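Local coordinates for protein ORF10 (Moritella marina, PDB 6RIW) that probably elongates acyl chains on acyl carrier protein in polyunsaturated fatty acid synthesis, this chain being the ketosynthase-chain length factor didomain of a longer synthase, at residues A[137-143]-A[509-515]; A[601-605]-A[617-621]; A[623-628]-A[915-921]. All blocks are in the same frame, centred on the assembly; numbering follows the deposited sequence.

Interaction 1: A[137-143]-A[509-515]; sequences YHQVVDN and MESNANV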
ATOM      1  N   TYR A 137     -11.310 -12.443  16.786  1.00 12.92           N
ATOM      2  CA  TYR A 137     -12.265 -11.590  17.494  1.00 11.46           C
ATOM      3  C   TYR A 137     -13.538 -12.350  17.813  1.00 11.68           C
ATOM      4  O   TYR A 137     -14.143 -12.143  18.876  1.00 13.35           O
ATOM      5  CB  TYR A 137     -12.616 -10.354  16.671  1.00 10.89           C
ATOM      6  CG  TYR A 137     -11.488  -9.875  15.794  1.00 14.73           C
ATOM      7  CD1 TYR A 137     -10.243  -9.577  16.358  1.00 10.70           C
ATOM      8  CD2 TYR A 137     -11.671  -9.715  14.408  1.00 12.62           C
ATOM      9  CE1 TYR A 137      -9.186  -9.162  15.566  1.00 13.71           C
ATOM     10  CE2 TYR A 137     -10.633  -9.284  13.600  1.00 13.87           C
ATOM     11  CZ  TYR A 137      -9.397  -8.994  14.189  1.00 15.21           C
ATOM     12  OH  TYR A 137      -8.349  -8.581  13.402  1.00 14.22           O
ATOM     13  N   HIS A 138     -13.984 -13.200  16.892  1.00 10.14           N
ATOM     14  CA  HIS A 138     -15.315 -13.783  17.035  1.00 11.30           C
ATOM     15  C   HIS A 138     -15.325 -14.959  18.000  1.00 12.49           C
ATOM     16  O   HIS A 138     -16.343 -15.195  18.659  1.00 11.35           O
ATOM     17  CB  HIS A 138     -15.865 -14.144  15.641  1.00 11.13           C
ATOM     18  CG  HIS A 138     -16.113 -12.931  14.792  1.00 14.04           C
ATOM     19  ND1 HIS A 138     -16.088 -12.952  13.410  1.00 13.66           N
ATOM     20  CD2 HIS A 138     -16.364 -11.646  15.145  1.00 11.96           C
ATOM     21  CE1 HIS A 138     -16.338 -11.733  12.954  1.00 15.76           C
ATOM     22  NE2 HIS A 138     -16.506 -10.923  13.988  1.00 14.73           N
ATOM     23  N   GLN A 139     -14.196 -15.650  18.178  1.00 12.71           N
ATOM     24  CA  GLN A 139     -14.140 -16.616  19.270  1.00 13.12           C
ATOM     25  C   GLN A 139     -14.289 -15.911  20.609  1.00 14.25           C
ATOM     26  O   GLN A 139     -14.973 -16.411  21.514  1.00 14.14           O
ATOM     27  CB  GLN A 139     -12.828 -17.415  19.241  1.00 15.03           C
ATOM     28  CG  GLN A 139     -12.762 -18.520  20.346  1.00 15.59           C
ATOM     29  CD  GLN A 139     -13.715 -19.684  20.070  1.00 19.23           C
ATOM     30  OE1 GLN A 139     -14.287 -20.286  20.995  1.00 24.87           O
ATOM     31  NE2 GLN A 139     -13.897 -19.997  18.797  1.00 20.09           N
ATOM     32  N   VAL A 140     -13.632 -14.757  20.765  1.00 13.84           N
ATOM     33  CA  VAL A 140     -13.730 -14.037  22.028  1.00 14.12           C
ATOM     34  C   VAL A 140     -15.155 -13.529  22.235  1.00 13.70           C
ATOM     35  O   VAL A 140     -15.708 -13.663  23.329  1.00 13.90           O
ATOM     36  CB  VAL A 140     -12.700 -12.893  22.095  1.00 14.88           C
ATOM     37  CG1 VAL A 140     -12.832 -12.132  23.426  1.00 16.14           C
ATOM     38  CG2 VAL A 140     -11.287 -13.443  21.945  1.00 15.22           C
ATOM     39  N   VAL A 141     -15.782 -12.981  21.186  1.00 12.40           N
ATOM     40  CA  VAL A 141     -17.186 -12.561  21.293  1.00 13.34           C
ATOM     41  C   VAL A 141     -18.067 -13.747  21.650  1.00 14.89           C
ATOM     42  O   VAL A 141     -18.911 -13.665  22.551  1.00 14.71           O
ATOM     43  CB  VAL A 141     -17.672 -11.892  19.994  1.00 13.92           C
ATOM     44  CG1 VAL A 141     -19.223 -11.667  20.041  1.00 12.90           C
ATOM     45  CG2 VAL A 141     -16.972 -10.554  19.750  1.00 15.65           C
ATOM     46  N   ASP A 142     -17.881 -14.874  20.950  1.00 14.65           N
ATOM     47  CA  ASP A 142     -18.653 -16.080  21.248  1.00 15.25           C
ATOM     48  C   ASP A 142     -18.554 -16.462  22.718  1.00 16.96           C
ATOM     49  O   ASP A 142     -19.574 -16.720  23.380  1.00 15.92           O
ATOM     50  CB  ASP A 142     -18.169 -17.247  20.383  1.00 16.37           C
ATOM     51  CG  ASP A 142     -18.786 -18.586  20.798  1.00 21.95           C
ATOM     52  OD1 ASP A 142     -18.285 -19.214  21.765  1.00 25.05           O
ATOM     53  OD2 ASP A 142     -19.771 -19.018  20.147  1.00 22.41           O
ATOM     54  N   ASN A 143     -17.327 -16.544  23.246  1.00 14.58           N
ATOM     55  CA  ASN A 143     -17.162 -17.013  24.614  1.00 15.41           C
ATOM     56  C   ASN A 143     -17.727 -16.022  25.625  1.00 16.78           C
ATOM     57  O   ASN A 143     -18.249 -16.440  26.667  1.00 16.98           O
ATOM     58  CB  ASN A 143     -15.697 -17.277  24.920  1.00 17.10           C
ATOM     59  CG  ASN A 143     -15.095 -18.371  24.058  1.00 20.36           C
ATOM     60  OD1 ASN A 143     -13.895 -18.632  24.145  1.00 20.75           O
ATOM     61  ND2 ASN A 143     -15.913 -19.002  23.204  1.00 18.31           N
ATOM     62  N   MET A 509      -7.256 -10.396  24.314  1.00 13.75           N
ATOM     63  CA  MET A 509      -7.439 -11.693  23.673  1.00 12.66           C
ATOM     64  C   MET A 509      -6.446 -12.757  24.139  1.00 14.11           C
ATOM     65  O   MET A 509      -6.717 -13.947  23.951  1.00 16.12           O
ATOM     66  CB  MET A 509      -7.370 -11.528  22.147  1.00 14.01           C
ATOM     67  CG  MET A 509      -8.602 -10.784  21.589  1.00 15.64           C
ATOM     68  SD  MET A 509      -8.582 -10.702  19.768  1.00 18.23           S
ATOM     69  CE  MET A 509      -8.093  -8.999  19.520  1.00 19.78           C
ATOM     70  N   GLU A 510      -5.307 -12.382  24.741  1.00 14.52           N
ATOM     71  CA  GLU A 510      -4.405 -13.399  25.282  1.00 14.68           C
ATOM     72  C   GLU A 510      -5.009 -14.150  26.464  1.00 15.19           C
ATOM     73  O   GLU A 510      -4.468 -15.193  26.862  1.00 16.47           O
ATOM     74  CB  GLU A 510      -3.072 -12.756  25.711  1.00 17.36           C
ATOM     75  CG  GLU A 510      -3.105 -12.107  27.084  1.00 19.78           C
ATOM     76  CD  GLU A 510      -3.598 -10.662  27.066  1.00 19.13           C
ATOM     77  OE1 GLU A 510      -4.180 -10.194  26.057  1.00 16.21           O
ATOM     78  OE2 GLU A 510      -3.399  -9.975  28.091  1.00 22.64           O
ATOM     79  N   SER A 511      -6.104 -13.645  27.033  1.00 15.39           N
ATOM     80  CA  SER A 511      -6.780 -14.323  28.132  1.00 16.99           C
ATOM     81  C   SER A 511      -7.764 -15.377  27.656  1.00 18.44           C
ATOM     82  O   SER A 511      -8.320 -16.113  28.480  1.00 17.38           O
ATOM     83  CB  SER A 511      -7.519 -13.308  29.010  1.00 20.37           C
ATOM     84  OG  SER A 511      -8.773 -12.958  28.440  1.00 23.40           O
ATOM     85  N   ASN A 512      -8.001 -15.471  26.359  1.00 16.31           N
ATOM     86  CA  ASN A 512      -8.959 -16.434  25.842  1.00 15.41           C
ATOM     87  C   ASN A 512      -8.238 -17.755  25.584  1.00 16.76           C
ATOM     88  O   ASN A 512      -7.375 -17.848  24.705  1.00 13.53           O
ATOM     89  CB  ASN A 512      -9.626 -15.899  24.583  1.00 14.44           C
ATOM     90  CG  ASN A 512     -10.763 -16.781  24.136  1.00 16.85           C
ATOM     91  OD1 ASN A 512     -10.536 -17.817  23.529  1.00 15.14           O
ATOM     92  ND2 ASN A 512     -11.992 -16.397  24.483  1.00 17.37           N
ATOM     93  N   ALA A 513      -8.618 -18.788  26.337  1.00 14.03           N
ATOM     94  CA  ALA A 513      -7.923 -20.060  26.245  1.00 17.28           C
ATOM     95  C   ALA A 513      -8.120 -20.711  24.887  1.00 15.58           C
ATOM     96  O   ALA A 513      -7.215 -21.393  24.402  1.00 16.80           O
ATOM     97  CB  ALA A 513      -8.406 -20.994  27.363  1.00 24.62           C
ATOM     98  N   ASN A 514      -9.291 -20.529  24.265  1.00 13.98           N
ATOM     99  CA  ASN A 514      -9.529 -21.145  22.962  1.00 16.37           C
ATOM    100  C   ASN A 514      -8.670 -20.496  21.873  1.00 14.65           C
ATOM    101  O   ASN A 514      -8.079 -21.190  21.043  1.00 16.05           O
ATOM    102  CB  ASN A 514     -11.010 -21.054  22.599  1.00 16.17           C
ATOM    103  CG  ASN A 514     -11.886 -21.964  23.464  1.00 23.71           C
ATOM    104  OD1 ASN A 514     -11.515 -23.093  23.759  1.00 25.27           O
ATOM    105  ND2 ASN A 514     -13.045 -21.458  23.890  1.00 24.36           N
ATOM    106  N   VAL A 515      -8.595 -19.166  21.858  1.00 14.52           N
ATOM    107  CA  VAL A 515      -7.700 -18.482  20.918  1.00 14.16           C
ATOM    108  C   VAL A 515      -6.256 -18.935  21.122  1.00 14.47           C
ATOM    109  O   VAL A 515      -5.548 -19.278  20.167  1.00 13.95           O
ATOM    110  CB  VAL A 515      -7.840 -16.958  21.077  1.00 14.12           C
ATOM    111  CG1 VAL A 515      -6.655 -16.230  20.391  1.00 16.94           C
ATOM    112  CG2 VAL A 515      -9.191 -16.503  20.500  1.00 15.07           C
TER
HETATM  113  O   HOH W   1     -11.863 -19.752  25.805  1.00 27.85           O
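Residues 137-143 are an internal part of helix 129-148, while 509-515 run from a short 3-10 turn (509-511) through Asn-512 into the first turn of helix 513-519. The backbones come nearest at two points: Val-140 CA lies 6.6 Å from Asn-512 CA, and Gln-139 CA 6.9 Å from Val-515 CA. Asn-512 holds the N-cap position, its OD1 accepting from Val-515 N at 2.9 Å. The other end of the same amide turns to the partner helix, ND2 donating to Asn-143 OD1 at 3.0 Å. Asn-514 ND2 donates to that oxygen as well, also at 3.0 Å, and water 1 donates to Asn-143 OD1 (2.9 Å) while accepting from Asn-514 N (3.1 Å), so three donors converge on one carbonyl. Within its own helix, Asn-143 ND2 donates to Gln-139 OE1 at 3.0 Å. Beside this polar cluster lies an apolar one: Val-140 CG2 packs on Met-509 CG at 3.8 Å and on Val-515 CG2 at 4.0 Å. Met-509 also reaches the Tyr-137 ring from its edge, with SD 5.3 Å from the ring centroid and 79° off the normal, a Met-aromatic contact; the phenol OH is hydrogen-bonded to Glu-700. Ile-917 of helix 917-922 covers both Val-140 and Met-509. One segment belongs to the first ketosynthase-family region and the other to the second, so the contact joins the two thiolase-like halves of the didomain through a capped helix start set against the side of a helix.

Interaction 2: A[601-605]-A[617-621]; sequences IEDSL and REELT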
ATOM      1  N   ILE A 601     -25.027 -12.211  14.671  1.00 14.64           N
ATOM      2  CA  ILE A 601     -25.869 -12.342  15.864  1.00 15.72           C
ATOM      3  C   ILE A 601     -27.306 -12.656  15.460  1.00 13.27           C
ATOM      4  O   ILE A 601     -27.971 -13.486  16.086  1.00 14.07           O
ATOM      5  CB  ILE A 601     -25.806 -11.064  16.727  1.00 18.32           C
ATOM      6  CG1 ILE A 601     -24.380 -10.798  17.227  1.00 21.84           C
ATOM      7  CG2 ILE A 601     -26.770 -11.180  17.901  1.00 18.04           C
ATOM      8  CD1 ILE A 601     -23.949 -11.695  18.329  1.00 24.71           C
ATOM      9  N   GLU A 602     -27.803 -12.011  14.407  1.00 15.60           N
ATOM     10  CA  GLU A 602     -29.152 -12.338  13.939  1.00 17.91           C
ATOM     11  C   GLU A 602     -29.267 -13.820  13.602  1.00 16.70           C
ATOM     12  O   GLU A 602     -30.207 -14.500  14.043  1.00 16.82           O
ATOM     13  CB  GLU A 602     -29.533 -11.474  12.736  1.00 19.68           C
ATOM     14  CG  GLU A 602     -30.942 -11.763  12.223  1.00 22.94           C
ATOM     15  CD  GLU A 602     -31.335 -10.913  11.021  1.00 32.38           C
ATOM     16  OE1 GLU A 602     -30.512 -10.727  10.091  1.00 33.34           O
ATOM     17  OE2 GLU A 602     -32.493 -10.439  11.000  1.00 43.64           O
ATOM     18  N   ASP A 603     -28.300 -14.344  12.835  1.00 14.83           N
ATOM     19  CA  ASP A 603     -28.318 -15.758  12.461  1.00 17.47           C
ATOM     20  C   ASP A 603     -28.243 -16.668  13.677  1.00 17.54           C
ATOM     21  O   ASP A 603     -28.903 -17.715  13.720  1.00 18.48           O
ATOM     22  CB  ASP A 603     -27.160 -16.073  11.514  1.00 18.54           C
ATOM     23  CG  ASP A 603     -27.369 -15.516  10.121  1.00 24.68           C
ATOM     24  OD1 ASP A 603     -28.482 -15.011   9.828  1.00 31.74           O
ATOM     25  OD2 ASP A 603     -26.411 -15.573   9.315  1.00 29.87           O
ATOM     26  N   SER A 604     -27.410 -16.314  14.658  1.00 14.46           N
ATOM     27  CA  SER A 604     -27.278 -17.126  15.858  1.00 12.89           C
ATOM     28  C   SER A 604     -28.599 -17.212  16.613  1.00 14.89           C
ATOM     29  O   SER A 604     -29.022 -18.298  17.023  1.00 16.64           O
ATOM     30  CB  SER A 604     -26.191 -16.529  16.758  1.00 14.76           C
ATOM     31  OG  SER A 604     -24.911 -16.941  16.335  1.00 19.28           O
ATOM     32  N   LEU A 605     -29.225 -16.064  16.864  1.00 12.72           N
ATOM     33  CA  LEU A 605     -30.494 -16.042  17.592  1.00 17.27           C
ATOM     34  C   LEU A 605     -31.563 -16.841  16.865  1.00 18.93           C
ATOM     35  O   LEU A 605     -32.309 -17.614  17.486  1.00 17.97           O
ATOM     36  CB  LEU A 605     -30.966 -14.606  17.771  1.00 16.80           C
ATOM     37  CG  LEU A 605     -30.068 -13.765  18.674  1.00 18.71           C
ATOM     38  CD1 LEU A 605     -30.461 -12.307  18.471  1.00 20.37           C
ATOM     39  CD2 LEU A 605     -30.219 -14.206  20.131  1.00 19.55           C
ATOM     40  N   ARG A 617     -32.665  -7.549  20.107  1.00 20.44           N
ATOM     41  CA  ARG A 617     -31.609  -8.047  19.230  1.00 20.23           C
ATOM     42  C   ARG A 617     -30.638  -6.934  18.855  1.00 21.03           C
ATOM     43  O   ARG A 617     -29.422  -7.158  18.780  1.00 20.81           O
ATOM     44  CB  ARG A 617     -32.237  -8.667  17.972  1.00 23.22           C
ATOM     45  CG  ARG A 617     -31.242  -9.066  16.892  1.00 25.11           C
ATOM     46  CD  ARG A 617     -31.924  -9.840  15.769  1.00 25.76           C
ATOM     47  NE  ARG A 617     -32.498  -8.946  14.771  1.00 30.51           N
ATOM     48  CZ  ARG A 617     -33.791  -8.905  14.457  1.00 42.50           C
ATOM     49  NH1 ARG A 617     -34.651  -9.714  15.069  1.00 40.06           N
ATOM     50  NH2 ARG A 617     -34.224  -8.051  13.532  1.00 43.36           N
ATOM     51  N   GLU A 618     -31.152  -5.723  18.616  1.00 20.58           N
ATOM     52  CA  GLU A 618     -30.264  -4.608  18.284  1.00 24.20           C
ATOM     53  C   GLU A 618     -29.384  -4.231  19.462  1.00 22.54           C
ATOM     54  O   GLU A 618     -28.185  -3.973  19.288  1.00 17.80           O
ATOM     55  CB  GLU A 618     -31.068  -3.400  17.815  1.00 26.56           C
ATOM     56  CG  GLU A 618     -31.693  -3.637  16.439  1.00 34.64           C
ATOM     57  CD  GLU A 618     -32.482  -2.451  15.929  1.00 46.33           C
ATOM     58  OE1 GLU A 618     -32.823  -1.571  16.752  1.00 50.60           O
ATOM     59  OE2 GLU A 618     -32.773  -2.412  14.709  1.00 44.32           O
ATOM     60  N   GLU A 619     -29.957  -4.219  20.667  1.00 19.77           N
ATOM     61  CA  GLU A 619     -29.175  -3.931  21.863  1.00 24.46           C
ATOM     62  C   GLU A 619     -28.106  -4.991  22.110  1.00 20.30           C
ATOM     63  O   GLU A 619     -26.969  -4.657  22.445  1.00 19.94           O
ATOM     64  CB  GLU A 619     -30.094  -3.830  23.074  1.00 25.69           C
ATOM     65  CG  GLU A 619     -29.348  -3.639  24.382  1.00 31.06           C
ATOM     66  CD  GLU A 619     -28.842  -2.210  24.551  1.00 37.80           C
ATOM     67  OE1 GLU A 619     -29.191  -1.349  23.702  1.00 43.27           O
ATOM     68  OE2 GLU A 619     -28.112  -1.948  25.536  1.00 41.30           O
ATOM     69  N   LEU A 620     -28.457  -6.271  21.987  1.00 17.24           N
ATOM     70  CA  LEU A 620     -27.459  -7.325  22.132  1.00 17.32           C
ATOM     71  C   LEU A 620     -26.354  -7.184  21.087  1.00 18.80           C
ATOM     72  O   LEU A 620     -25.160  -7.335  21.396  1.00 15.62           O
ATOM     73  CB  LEU A 620     -28.133  -8.688  22.006  1.00 18.02           C
ATOM     74  CG  LEU A 620     -27.221  -9.906  22.140  1.00 19.76           C
ATOM     75  CD1 LEU A 620     -26.628  -9.981  23.522  1.00 18.05           C
ATOM     76  CD2 LEU A 620     -28.029 -11.150  21.835  1.00 20.82           C
ATOM     77  N   THR A 621     -26.743  -6.927  19.837  1.00 16.74           N
ATOM     78  CA  THR A 621     -25.766  -6.746  18.764  1.00 16.78           C
ATOM     79  C   THR A 621     -24.856  -5.556  19.055  1.00 19.50           C
ATOM     80  O   THR A 621     -23.637  -5.646  18.885  1.00 17.39           O
ATOM     81  CB  THR A 621     -26.487  -6.574  17.426  1.00 18.22           C
ATOM     82  OG1 THR A 621     -27.327  -7.721  17.190  1.00 17.49           O
ATOM     83  CG2 THR A 621     -25.482  -6.487  16.295  1.00 19.20           C
TER
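Arg-617, Ile-601 and Leu-605 lose the most surface here (69, 57 and 49 Å²), and they carry much of the contact between helix 597-608 and helix 614-628. The short axes pass 10.6 Å apart at 123°, a steep crossing between two helices consecutive in sequence. Arg-617 serves the contact twice. Its aliphatic part packs under Leu-605, CG lying 3.7 Å from Leu-605 CD1, and its guanidinium extends to Glu-602, whose OE2 is 3.9 Å from Arg-617 NH2. That salt bridge is long and lies over the guanidinium face, so charge attraction rather than a directed N-H bond accounts for it; the stronger partner of Glu-602 is Lys-47, which forms a salt bridge with OE1. Ile-601 CG2 meets Leu-620 CD2 at 4.1 Å and Thr-621 OG1 at 3.6 Å. The hydroxyl of Thr-621 donates to Arg-617 O at 2.7 Å, which satisfies it within its own helix while it lies against the isoleucine methyl. Leu-620 CD2 is likewise 4.1 Å from Leu-605 CD2, so this one methyl touches both apolar residues of 601-605. Leu-145 of helix 129-148 packs on Ile-601 and Leu-620, Leu-155 adds to the cover of Ile-601, and Phe-936 touches Leu-605, placing the helix pair beside helix 129-148 of the first ketosynthase region.

Interaction 3: A[623-628]-A[915-921]; sequences IAKDGV and QLISNAI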
ATOM      1  N   ILE A 623     -23.978  -4.301  21.947  1.00 15.22           N
ATOM      2  CA  ILE A 623     -23.053  -4.612  23.035  1.00 18.13           C
ATOM      3  C   ILE A 623     -21.859  -5.397  22.508  1.00 20.10           C
ATOM      4  O   ILE A 623     -20.705  -5.099  22.838  1.00 19.91           O
ATOM      5  CB  ILE A 623     -23.768  -5.387  24.151  1.00 19.18           C
ATOM      6  CG1 ILE A 623     -24.843  -4.528  24.830  1.00 18.27           C
ATOM      7  CG2 ILE A 623     -22.757  -5.886  25.199  1.00 22.40           C
ATOM      8  CD1 ILE A 623     -25.766  -5.390  25.679  1.00 23.73           C
ATOM      9  N   ALA A 624     -22.127  -6.425  21.701  1.00 16.03           N
ATOM     10  CA  ALA A 624     -21.049  -7.221  21.108  1.00 14.82           C
ATOM     11  C   ALA A 624     -20.181  -6.375  20.180  1.00 16.07           C
ATOM     12  O   ALA A 624     -18.950  -6.469  20.227  1.00 17.72           O
ATOM     13  CB  ALA A 624     -21.635  -8.418  20.351  1.00 14.96           C
ATOM     14  N   LYS A 625     -20.808  -5.556  19.325  1.00 14.23           N
ATOM     15  CA  LYS A 625     -20.060  -4.710  18.392  1.00 16.37           C
ATOM     16  C   LYS A 625     -19.105  -3.781  19.130  1.00 20.61           C
ATOM     17  O   LYS A 625     -17.931  -3.628  18.748  1.00 17.18           O
ATOM     18  CB  LYS A 625     -21.031  -3.887  17.548  1.00 16.46           C
ATOM     19  CG  LYS A 625     -21.726  -4.664  16.419  1.00 16.80           C
ATOM     20  CD  LYS A 625     -22.625  -3.697  15.671  1.00 17.98           C
ATOM     21  CE  LYS A 625     -23.116  -4.294  14.343  1.00 22.30           C
ATOM     22  NZ  LYS A 625     -24.213  -3.452  13.779  1.00 25.90           N
ATOM     23  N   ASP A 626     -19.604  -3.115  20.179  1.00 19.20           N
ATOM     24  CA  ASP A 626     -18.771  -2.159  20.904  1.00 20.44           C
ATOM     25  C   ASP A 626     -17.601  -2.835  21.598  1.00 24.65           C
ATOM     26  O   ASP A 626     -16.574  -2.185  21.841  1.00 22.00           O
ATOM     27  CB  ASP A 626     -19.618  -1.392  21.912  1.00 21.18           C
ATOM     28  CG  ASP A 626     -20.541  -0.384  21.251  1.00 32.68           C
ATOM     29  OD1 ASP A 626     -20.406  -0.153  20.020  1.00 33.03           O
ATOM     30  OD2 ASP A 626     -21.416   0.174  21.954  1.00 38.87           O
ATOM     31  N   GLY A 627     -17.718  -4.131  21.892  1.00 17.55           N
ATOM     32  CA  GLY A 627     -16.587  -4.861  22.421  1.00 21.47           C
ATOM     33  C   GLY A 627     -15.454  -4.998  21.422  1.00 20.86           C
ATOM     34  O   GLY A 627     -14.282  -4.999  21.805  1.00 21.39           O
ATOM     35  N   VAL A 628     -15.780  -5.104  20.135  1.00 17.89           N
ATOM     36  CA  VAL A 628     -14.770  -5.400  19.118  1.00 16.77           C
ATOM     37  C   VAL A 628     -14.077  -4.137  18.623  1.00 21.09           C
ATOM     38  O   VAL A 628     -12.846  -4.102  18.477  1.00 21.18           O
ATOM     39  CB  VAL A 628     -15.414  -6.172  17.950  1.00 16.42           C
ATOM     40  CG1 VAL A 628     -14.385  -6.348  16.825  1.00 14.74           C
ATOM     41  CG2 VAL A 628     -15.909  -7.518  18.440  1.00 17.00           C
ATOM     42  N   GLN A 915     -10.027  -1.240  23.931  1.00 24.22           N
ATOM     43  CA  GLN A 915     -10.936  -1.827  24.910  1.00 25.77           C
ATOM     44  C   GLN A 915     -10.830  -3.350  24.947  1.00 19.54           C
ATOM     45  O   GLN A 915     -10.718  -4.010  23.909  1.00 18.69           O
ATOM     46  CB  GLN A 915     -12.367  -1.409  24.557  1.00 28.48           C
ATOM     47  CG  GLN A 915     -13.444  -1.988  25.448  1.00 28.41           C
ATOM     48  CD  GLN A 915     -14.694  -1.159  25.391  1.00 32.78           C
ATOM     49  OE1 GLN A 915     -15.285  -0.981  24.330  1.00 41.16           O
ATOM     50  NE2 GLN A 915     -15.093  -0.620  26.531  1.00 44.11           N
ATOM     51  N   LEU A 916     -10.854  -3.905  26.155  1.00 16.79           N
ATOM     52  CA  LEU A 916     -10.842  -5.356  26.315  1.00 15.53           C
ATOM     53  C   LEU A 916     -12.177  -5.927  25.834  1.00 19.20           C
ATOM     54  O   LEU A 916     -13.228  -5.576  26.377  1.00 18.11           O
ATOM     55  CB  LEU A 916     -10.585  -5.719  27.773  1.00 18.88           C
ATOM     56  CG  LEU A 916      -9.366  -4.973  28.328  1.00 23.17           C
ATOM     57  CD1 LEU A 916      -9.397  -4.886  29.856  1.00 23.70           C
ATOM     58  CD2 LEU A 916      -8.112  -5.660  27.851  1.00 20.97           C
ATOM     59  N   ILE A 917     -12.137  -6.797  24.812  1.00 16.24           N
ATOM     60  CA  ILE A 917     -13.371  -7.276  24.182  1.00 15.87           C
ATOM     61  C   ILE A 917     -14.257  -8.013  25.190  1.00 16.46           C
ATOM     62  O   ILE A 917     -15.461  -7.738  25.299  1.00 17.25           O
ATOM     63  CB  ILE A 917     -13.055  -8.179  22.973  1.00 16.80           C
ATOM     64  CG1 ILE A 917     -12.230  -7.436  21.908  1.00 15.72           C
ATOM     65  CG2 ILE A 917     -14.365  -8.704  22.351  1.00 17.44           C
ATOM     66  CD1 ILE A 917     -11.649  -8.390  20.849  1.00 15.53           C
ATOM     67  N   SER A 918     -13.700  -9.000  25.896  1.00 14.89           N
ATOM     68  CA  SER A 918     -14.536  -9.826  26.754  1.00 16.33           C
ATOM     69  C   SER A 918     -15.130  -9.001  27.891  1.00 21.09           C
ATOM     70  O   SER A 918     -16.336  -9.071  28.158  1.00 16.82           O
ATOM     71  CB  SER A 918     -13.738 -11.003  27.296  1.00 20.28           C
ATOM     72  OG  SER A 918     -14.564 -11.818  28.113  1.00 26.70           O
ATOM     73  N   ASN A 919     -14.299  -8.185  28.550  1.00 16.04           N
ATOM     74  CA  ASN A 919     -14.791  -7.371  29.658  1.00 18.46           C
ATOM     75  C   ASN A 919     -15.917  -6.449  29.217  1.00 19.03           C
ATOM     76  O   ASN A 919     -16.875  -6.225  29.971  1.00 21.40           O
ATOM     77  CB  ASN A 919     -13.649  -6.536  30.252  1.00 21.13           C
ATOM     78  CG  ASN A 919     -12.707  -7.351  31.101  1.00 27.19           C
ATOM     79  OD1 ASN A 919     -12.927  -8.547  31.343  1.00 33.78           O
ATOM     80  ND2 ASN A 919     -11.641  -6.708  31.571  1.00 27.47           N
ATOM     81  N   ALA A 920     -15.785  -5.847  28.026  1.00 18.18           N
ATOM     82  CA  ALA A 920     -16.794  -4.921  27.534  1.00 16.23           C
ATOM     83  C   ALA A 920     -18.141  -5.603  27.348  1.00 20.02           C
ATOM     84  O   ALA A 920     -19.181  -4.963  27.488  1.00 19.77           O
ATOM     85  CB  ALA A 920     -16.351  -4.286  26.217  1.00 19.74           C
ATOM     86  N   ILE A 921     -18.143  -6.886  27.024  1.00 15.97           N
ATOM     87  CA  ILE A 921     -19.391  -7.626  26.870  1.00 16.19           C
ATOM     88  C   ILE A 921     -19.868  -8.199  28.205  1.00 19.38           C
ATOM     89  O   ILE A 921     -21.005  -7.948  28.619  1.00 21.59           O
ATOM     90  CB  ILE A 921     -19.188  -8.723  25.794  1.00 17.92           C
ATOM     91  CG1 ILE A 921     -18.890  -8.065  24.444  1.00 21.03           C
ATOM     92  CG2 ILE A 921     -20.398  -9.646  25.704  1.00 17.76           C
ATOM     93  CD1 ILE A 921     -18.289  -9.019  23.390  1.00 18.75           C
TER
HETATM   94  O   HOH W   2     -20.023  -3.381  24.881  1.00 22.03           O
HETATM   95  O   HOH W   3     -12.047  -3.110  21.621  1.00 27.72           O
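Apolar packing follows from a close backbone approach. Helix 623-628, the end of helix 614-628, and helix 917-921 run nearly antiparallel at 150°, their axes 8.0 Å apart, and Gly-627 CA comes within 4.4 Å of Ile-917 CA. An ideal CB on Gly-627 would stand only 3.0 Å from Ile-921 CG1 and 3.2 Å from Ile-917 O, so the bare CA is what gives the second helix room; Ala-920 CB rests on it at 3.8 Å. Longer side chains flank this point. Ile-921 lays CD1 4.0 Å from Ala-624 CA and CG1 3.8 Å from Ile-623 O, with a looser methyl contact of 4.5 Å between its CG2 and Ile-623 CG2. Further along, Val-628 CG2 and Ile-917 CG2 are 4.4 Å apart.

Backbone carbonyls supply the polar part. Gly-627 O receives a CA-H...O contact from Ile-917 CA at 3.4 Å, with 143° at the hydrogen, a geometry that the short interaxial distance permits.

Water enters where carbonyls of the two segments face each other. Water 2 donates to Ile-623 O (2.8 Å) and to Ala-920 O (3.2 Å), bridging the helices. Water 3 lies 2.9 Å from Gly-627 O and 2.8 Å from Gln-915 O.

Leu-597 and Val-141 back Val-628, while Leu-145 covers Ile-921. Helix 917-922 thus packs against the end of helix 614-628 with small residues at the crossing and branched aliphatics around it; between these two segments the chemistry implies a contact resting on close packing and water bridges, with no charge pair across it.

All three contacts belong to one helical cluster at the periphery of the didomain, their centres 30 to 35 Å from the centre of the chain. Interactions 1 and 3 are closest, 11 Å between centres, and share a core: Val-141 CG2 touches Val-628 CG2 at 3.5 Å, Met-509 CE is 3.8 Å from Ile-917 CD1, and Val-140 CG1 is 3.9 Å from Ile-917 CG2. Interactions 2 and 3 use successive parts of helix 614-628, with centres 14 Å apart. Between interactions 1 and 2 the centres are 18 Å apart and the nearest atoms about 5 Å, without touching. The magnesium site at Met-1 and Lys-286 is remote from all three.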